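Local coordinates for protein P35 antigen (PDB 4ALY) that is an outer surface lipoprotein of the Lyme disease spirochaete Borrelia burgdorferi, critical for infection after a tick bite, though its molecular activity is not established, at residues F114-A117 against N118-V121; L198-P201 against N202-L206; D246-R249 against S250-R254. One frame throughout, in Å; residues are numbered along the deposited sequence.

Interaction 1: F114-A117 against N118-V121; sequences FFNA and NSTV
A type I beta turn from Asn116 to Ser119 reverses the chain in the loop between helix 106-110 and helix 129-137. Its defining bond runs from Ser119 N to Asn116 O, 2.9 Å long and nearly straight at 168°. The same carbonyl oxygen takes a second bond from the serine side chain: Ser119 OG lies 2.5 Å from Asn116 O, in the carbonyl plane and on a lone pair, whereas the backbone N-H arrives from above that plane. Asn116 sets CG between its own N and carbonyl carbon (chi1 52°), which folds the amide back over the turn; its OD1 comes 3.2 Å from Ser119 OG and 3.4 Å from Asn118 CB. Before the turn, Phe114 lies beside the returning arm of the loop, and its ring edge, through CD1, meets Val121 O at 3.5 Å, near the ring plane. A water bridges the two arms, accepting from Phe115 N at 2.8 Å and donating to Val121 O. Aromatic packing ties the loop to its surroundings: Phe114 meets the ring of His122, and Phe115 packs edge-to-face with Phe175. One carbonyl oxygen gripped by both the backbone and the side chain of a single residue, with a water joining the arms, suggests that the arms are held to each other mainly by polar bonds.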
loop_
_atom_site.group_PDB
_atom_site.type_symbol
_atom_site.label_atom_id
_atom_site.label_comp_id
_atom_site.label_asym_id
_atom_site.label_seq_id
_atom_site.Cartn_x
_atom_site.Cartn_y
_atom_site.Cartn_z
ATOM N N PHE A 114 2.191 -9.971 13.115
ATOM C CA PHE A 114 1.326 -8.953 13.759
ATOM C C PHE A 114 1.306 -7.629 13.025
ATOM O O PHE A 114 2.315 -7.188 12.503
ATOM C CB PHE A 114 1.790 -8.659 15.170
ATOM C CG PHE A 114 1.815 -9.871 15.997
ATOM C CD1 PHE A 114 0.635 -10.359 16.555
ATOM C CD2 PHE A 114 3.002 -10.596 16.156
ATOM C CE1 PHE A 114 0.641 -11.531 17.275
ATOM C CE2 PHE A 114 3.001 -11.778 16.896
ATOM C CZ PHE A 114 1.827 -12.220 17.474
ATOM N N PHE A 115 0.168 -6.957 13.079
ATOM C CA PHE A 115 0.033 -5.730 12.365
ATOM C C PHE A 115 1.074 -4.710 12.828
ATOM O O PHE A 115 1.814 -4.151 12.020
ATOM C CB PHE A 115 -1.413 -5.193 12.478
ATOM C CG PHE A 115 -1.659 -3.960 11.650
ATOM C CD1 PHE A 115 -1.541 -3.993 10.265
ATOM C CD2 PHE A 115 -1.995 -2.759 12.251
ATOM C CE1 PHE A 115 -1.766 -2.835 9.508
ATOM C CE2 PHE A 115 -2.234 -1.594 11.490
ATOM C CZ PHE A 115 -2.119 -1.635 10.122
ATOM N N ASN A 116 1.098 -4.450 14.126
ATOM C CA ASN A 116 2.086 -3.531 14.721
ATOM C C ASN A 116 2.494 -4.127 16.065
ATOM O O ASN A 116 1.789 -5.028 16.582
ATOM C CB ASN A 116 1.567 -2.081 14.842
ATOM C CG ASN A 116 0.227 -2.007 15.547
ATOM O OD1 ASN A 116 -0.049 -2.789 16.459
ATOM N ND2 ASN A 116 -0.628 -1.114 15.106
ATOM N N ALA A 117 3.634 -3.677 16.606
ATOM C CA ALA A 117 4.145 -4.202 17.907
ATOM C C ALA A 117 3.099 -4.209 19.052
ATOM O O ALA A 117 3.300 -4.881 20.063
ATOM C CB ALA A 117 5.438 -3.489 18.333
ATOM N N ASN A 118 1.979 -3.504 18.840
ATOM C CA ASN A 118 0.897 -3.345 19.832
ATOM C C ASN A 118 -0.273 -4.340 19.719
ATOM O O ASN A 118 -1.181 -4.331 20.565
ATOM C CB ASN A 118 0.320 -1.902 19.767
ATOM C CG ASN A 118 1.060 -0.911 20.672
ATOM O OD1 ASN A 118 1.749 -1.301 21.626
ATOM N ND2 ASN A 118 0.915 0.384 20.376
ATOM N N SER A 119 -0.276 -5.163 18.667
ATOM C CA SER A 119 -1.413 -6.052 18.394
ATOM C C SER A 119 -1.327 -7.363 19.118
ATOM O O SER A 119 -0.264 -7.812 19.533
ATOM C CB SER A 119 -1.654 -6.273 16.887
ATOM O OG SER A 119 -0.517 -5.954 16.120
ATOM N N THR A 120 -2.474 -8.011 19.155
ATOM C CA THR A 120 -2.781 -9.063 20.093
ATOM C C THR A 120 -3.045 -10.371 19.370
ATOM O O THR A 120 -2.616 -11.427 19.821
ATOM C CB THR A 120 -4.037 -8.607 20.873
ATOM O OG1 THR A 120 -3.663 -7.495 21.689
ATOM C CG2 THR A 120 -4.636 -9.697 21.726
ATOM N N VAL A 121 -3.799 -10.289 18.273
ATOM C CA VAL A 121 -4.056 -11.428 17.361
ATOM C C VAL A 121 -3.189 -11.223 16.102
ATOM O O VAL A 121 -2.774 -10.111 15.796
ATOM C CB VAL A 121 -5.576 -11.519 16.971
ATOM C CG1 VAL A 121 -6.386 -12.140 18.097
ATOM C CG2 VAL A 121 -6.151 -10.134 16.594
HETATM O O HOH W 1 -2.073 -8.483 13.545
#

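Interaction 2: L198-P201 against N202-L206; sequences LNKP and NLETL
Leu198 and Leu203 form a hydrophobic staple at the N-terminus of helix 200-233, a worked example of how the residue before an N-cap closes onto the helix's first turn. The close packing is here: Leu203 CD2 lies 3.9 Å from Leu198 CD1 and equally near Leu198 CB, the two side chains crossing obliquely. Leu203 CG also sits 3.4 Å from Asn199 O, so the branch point of the leucine rests against the carbonyl that opens the helix. Asn199 is the N-cap by position. Its CG is anti to the backbone N (chi1 165°), and the amide meets that of Asn202 almost perpendicularly, the planes 81° apart, with Asn199 ND2 3.1 Å from Asn202 OD1. As modelled, ND2, a donor, also faces Asn202 N, another donor, so no capping bond forms there. Behind these side chains the helical ladder begins with a long, weak bond from Leu203 N to Asn199 O, followed by Glu204 N to Lys200 O; next, Thr205 N lies 3.1 Å from Pro201 O.

The other side is looser. Lys200 and Glu204 lie alongside each other and point the same way, yet Lys200 NZ and Glu204 OE2 are 4.0 Å apart, a long salt bridge on a surface where Lys200 is exposed. Nearby, a water donates to Pro201 O at 2.8 Å and also hydrogen-bonds Thr205 OG1, adding a polar link beside the backbone ladder. Two neighbouring helices flank this helix start: Leu203, Leu206, Glu204 and Lys200 touch helix 70-95 through Ile76, Ile79, Leu75 and Val72, while Leu198, Asn202 and Thr205 meet Ile274 of helix 254-275.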
loop_
_atom_site.group_PDB
_atom_site.type_symbol
_atom_site.label_atom_id
_atom_site.label_comp_id
_atom_site.label_asym_id
_atom_site.label_seq_id
_atom_site.Cartn_x
_atom_site.Cartn_y
_atom_site.Cartn_z
ATOM N N LEU A 198 -10.070 27.371 -2.128
ATOM C CA LEU A 198 -8.641 27.208 -1.915
ATOM C C LEU A 198 -7.770 27.929 -2.921
ATOM O O LEU A 198 -8.037 28.006 -4.113
ATOM C CB LEU A 198 -8.231 25.733 -1.795
ATOM C CG LEU A 198 -8.588 24.911 -0.554
ATOM C CD1 LEU A 198 -8.176 23.479 -0.833
ATOM C CD2 LEU A 198 -7.928 25.393 0.732
ATOM N N ASN A 199 -6.739 28.512 -2.358
ATOM C CA ASN A 199 -5.577 29.021 -3.032
ATOM C C ASN A 199 -5.175 28.029 -4.161
ATOM O O ASN A 199 -5.337 26.814 -3.975
ATOM C CB ASN A 199 -4.571 29.075 -1.867
ATOM C CG ASN A 199 -3.156 29.221 -2.300
ATOM O OD1 ASN A 199 -2.778 30.231 -2.875
ATOM N ND2 ASN A 199 -2.344 28.225 -1.986
ATOM N N LYS A 200 -4.686 28.486 -5.322
ATOM C CA LYS A 200 -4.223 27.503 -6.283
ATOM C C LYS A 200 -2.837 26.835 -5.997
ATOM O O LYS A 200 -2.609 25.707 -6.443
ATOM C CB LYS A 200 -4.442 27.876 -7.780
ATOM C CG LYS A 200 -3.152 28.143 -8.542
ATOM C CD LYS A 200 -3.056 27.633 -9.957
ATOM C CE LYS A 200 -1.691 28.120 -10.493
ATOM N NZ LYS A 200 -1.139 27.424 -11.695
ATOM N N PRO A 201 -1.912 27.495 -5.281
ATOM C CA PRO A 201 -0.774 26.682 -4.756
ATOM C C PRO A 201 -1.124 25.363 -3.939
ATOM O O PRO A 201 -0.535 24.297 -4.200
ATOM C CB PRO A 201 -0.008 27.705 -3.889
ATOM C CG PRO A 201 -0.228 29.006 -4.619
ATOM C CD PRO A 201 -1.578 28.934 -5.301
ATOM N N ASN A 202 -2.038 25.467 -2.970
ATOM C CA ASN A 202 -2.656 24.327 -2.276
ATOM C C ASN A 202 -3.319 23.263 -3.186
ATOM O O ASN A 202 -2.974 22.065 -3.114
ATOM C CB ASN A 202 -3.691 24.862 -1.284
ATOM C CG ASN A 202 -3.051 25.695 -0.177
ATOM O OD1 ASN A 202 -1.833 25.833 -0.135
ATOM N ND2 ASN A 202 -3.872 26.214 0.748
ATOM N N LEU A 203 -4.268 23.686 -4.033
ATOM C CA LEU A 203 -4.801 22.818 -5.107
ATOM C C LEU A 203 -3.731 22.118 -5.944
ATOM O O LEU A 203 -3.932 20.985 -6.363
ATOM C CB LEU A 203 -5.783 23.550 -6.006
ATOM C CG LEU A 203 -7.023 24.147 -5.342
ATOM C CD1 LEU A 203 -7.840 24.929 -6.354
ATOM C CD2 LEU A 203 -7.909 23.094 -4.694
ATOM N N GLU A 204 -2.581 22.746 -6.146
ATOM C CA GLU A 204 -1.495 22.094 -6.916
ATOM C C GLU A 204 -0.795 21.003 -6.125
ATOM O O GLU A 204 -0.444 19.960 -6.672
ATOM C CB GLU A 204 -0.408 23.116 -7.388
ATOM C CG GLU A 204 -0.790 23.908 -8.621
ATOM C CD GLU A 204 -0.991 23.032 -9.839
ATOM O OE1 GLU A 204 -0.623 21.835 -9.797
ATOM O OE2 GLU A 204 -1.526 23.535 -10.845
ATOM N N THR A 205 -0.535 21.304 -4.854
ATOM C CA THR A 205 0.210 20.422 -4.013
ATOM C C THR A 205 -0.627 19.162 -3.785
ATOM O O THR A 205 -0.150 18.018 -3.969
ATOM C CB THR A 205 0.580 21.106 -2.689
ATOM O OG1 THR A 205 1.686 21.967 -2.935
ATOM C CG2 THR A 205 1.015 20.057 -1.619
ATOM N N LEU A 206 -1.899 19.358 -3.474
ATOM C CA LEU A 206 -2.707 18.186 -3.200
ATOM C C LEU A 206 -2.857 17.336 -4.461
ATOM O O LEU A 206 -2.756 16.098 -4.431
ATOM C CB LEU A 206 -3.973 18.520 -2.360
ATOM C CG LEU A 206 -5.389 18.713 -2.839
ATOM C CD1 LEU A 206 -6.084 19.860 -2.108
ATOM C CD2 LEU A 206 -5.356 18.948 -4.324
HETATM O O HOH W 2 2.071 23.865 -5.021
#

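Interaction 3: D246-R249 against S250-R254; sequences DTLR and SKNSR. With SO4 (sulfate ion), chain C.
Arg249 and Arg254 stack their guanidinium groups where helix 241-250 gives way to helix 254-275, with group centres 4.0 Å apart and planes tilted by only 16°. Arg254 NH1 sits over the centre of the Arg249 group, while Arg249 CZ lies offset toward the rim of the Arg254 group. A sulfate, probably from the crystallisation liquor, lies at the edge of the Arg249 group, too close in the model for its detail to be trusted; Arg254 NH2 gives it a weak bond to O2 at 2.6 Å, and Asn245 also bonds this ion. Arg249 bends at chi2 and chi3, bringing NE 3.0 Å from Asn252 O, a bond that helps fix its guanidinium. The return bond, Asn252 N to Arg249 O at 2.9 Å, ties the backbone at the helix end. Beyond them, Asn252 ND2 reaches Leu248 O at 2.9 Å, close to its own amide plane, and OD1 bonds Arg173. Ser250 OG, placed by chi1 58° between its N and carbonyl carbon, folds back onto Thr247 O at 2.7 Å. Side chains thus join backbone N-H groups in bonding the helix's last carbonyls. Outermost, Lys251 pairs with Glu230, and Leu248 packs against helices 143-157 and 163-189. For two cations lying face to face, a nearby anion probably balances part of their positive charge in the crystal, with Glu168, a long and weak partner of Arg249, perhaps adding to this.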
loop_
_atom_site.group_PDB
_atom_site.type_symbol
_atom_site.label_atom_id
_atom_site.label_comp_id
_atom_site.label_asym_id
_atom_site.label_seq_id
_atom_site.Cartn_x
_atom_site.Cartn_y
_atom_site.Cartn_z
ATOM N N ASP A 246 18.173 -12.140 0.696
ATOM C CA ASP A 246 18.957 -11.030 0.146
ATOM C C ASP A 246 18.308 -10.351 -1.006
ATOM O O ASP A 246 18.439 -9.132 -1.153
ATOM C CB ASP A 246 20.353 -11.453 -0.298
ATOM C CG ASP A 246 21.189 -11.945 0.865
ATOM O OD1 ASP A 246 20.975 -11.453 2.022
ATOM O OD2 ASP A 246 22.015 -12.856 0.612
ATOM N N THR A 247 17.628 -11.102 -1.849
ATOM C CA THR A 247 16.984 -10.407 -2.935
ATOM C C THR A 247 15.792 -9.550 -2.572
ATOM O O THR A 247 15.670 -8.445 -3.082
ATOM C CB THR A 247 16.879 -11.207 -4.232
ATOM O OG1 THR A 247 15.583 -11.029 -4.806
ATOM C CG2 THR A 247 17.236 -12.586 -4.032
ATOM N N LEU A 248 14.987 -9.988 -1.619
ATOM C CA LEU A 248 13.956 -9.121 -1.049
ATOM C C LEU A 248 14.525 -7.808 -0.445
ATOM O O LEU A 248 13.977 -6.715 -0.688
ATOM C CB LEU A 248 13.127 -9.908 -0.012
ATOM C CG LEU A 248 11.913 -9.129 0.630
ATOM C CD1 LEU A 248 10.984 -8.571 -0.485
ATOM C CD2 LEU A 248 11.146 -9.885 1.722
ATOM N N ARG A 249 15.589 -7.931 0.361
ATOM C CA ARG A 249 16.366 -6.835 0.984
ATOM C C ARG A 249 16.889 -5.840 -0.046
ATOM O O ARG A 249 16.848 -4.652 0.166
ATOM C CB ARG A 249 17.599 -7.449 1.655
ATOM C CG ARG A 249 18.196 -6.805 2.915
ATOM C CD ARG A 249 17.933 -5.339 3.084
ATOM N NE ARG A 249 16.917 -4.915 4.090
ATOM C CZ ARG A 249 16.616 -5.508 5.242
ATOM N NH1 ARG A 249 17.210 -6.611 5.611
ATOM N NH2 ARG A 249 15.716 -4.987 6.034
ATOM N N SER A 250 17.355 -6.297 -1.190
ATOM C CA SER A 250 17.919 -5.342 -2.129
ATOM C C SER A 250 16.950 -4.230 -2.585
ATOM O O SER A 250 17.375 -3.109 -2.925
ATOM C CB SER A 250 18.592 -6.083 -3.312
ATOM O OG SER A 250 17.681 -6.915 -3.973
ATOM N N LYS A 251 15.650 -4.531 -2.575
ATOM C CA LYS A 251 14.615 -3.576 -2.988
ATOM C C LYS A 251 13.960 -2.953 -1.776
ATOM O O LYS A 251 13.034 -2.134 -1.893
ATOM C CB LYS A 251 13.554 -4.283 -3.839
ATOM C CG LYS A 251 14.142 -4.996 -5.043
ATOM C CD LYS A 251 13.543 -6.394 -5.168
ATOM C CE LYS A 251 14.096 -7.183 -6.362
ATOM N NZ LYS A 251 14.348 -6.361 -7.583
ATOM N N ASN A 252 14.390 -3.349 -0.593
ATOM C CA ASN A 252 13.733 -2.819 0.574
ATOM C C ASN A 252 14.802 -2.570 1.643
ATOM O O ASN A 252 14.910 -3.348 2.586
ATOM C CB ASN A 252 12.649 -3.808 1.084
ATOM C CG ASN A 252 11.509 -4.040 0.069
ATOM O OD1 ASN A 252 10.604 -3.214 -0.060
ATOM N ND2 ASN A 252 11.543 -5.164 -0.629
ATOM N N SER A 253 15.612 -1.505 1.493
ATOM C CA SER A 253 16.721 -1.269 2.464
ATOM C C SER A 253 16.064 -0.646 3.646
ATOM O O SER A 253 14.914 -0.265 3.539
ATOM C CB SER A 253 17.869 -0.410 1.903
ATOM O OG SER A 253 17.472 0.921 1.711
ATOM N N ARG A 254 16.746 -0.613 4.784
ATOM C CA ARG A 254 16.201 -0.045 6.002
ATOM C C ARG A 254 15.959 1.452 5.837
ATOM O O ARG A 254 14.953 2.002 6.320
ATOM C CB ARG A 254 17.143 -0.315 7.193
ATOM C CG ARG A 254 16.967 -1.705 7.811
ATOM C CD ARG A 254 18.080 -2.042 8.790
ATOM N NE ARG A 254 18.367 -3.485 8.977
ATOM C CZ ARG A 254 19.047 -4.283 8.124
ATOM N NH1 ARG A 254 19.430 -3.874 6.911
ATOM N NH2 ARG A 254 19.312 -5.534 8.473
HETATM S S SO4 C . 18.656 -8.758 6.797
HETATM O O1 SO4 C . 17.386 -8.280 7.356
HETATM O O2 SO4 C . 19.626 -8.007 7.575
HETATM O O3 SO4 C . 18.881 -8.482 5.357
HETATM O O4 SO4 C . 18.672 -10.241 7.023
#

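Overall arrangement
All three are local contacts within one largely helical chain, and none touches another: the centres of interactions 1 and 3 are 23 Å apart, while interaction 2 lies about 36 to 37 Å from both. Interaction 1 is a surface turn with no buried residue, whereas the others are partly buried, interaction 2 burying two leucines and interaction 3 a leucine and an asparagine. They treat opposite events, the beginning of helix 200-233 and the end of helix 241-250, yet share helix 254-275, which starts at interaction 3 and packs against interaction 2. Chemistry follows place: polar turn bonds at the surface, apolar packing facing helices with charge outside, and a polar junction between consecutive helices.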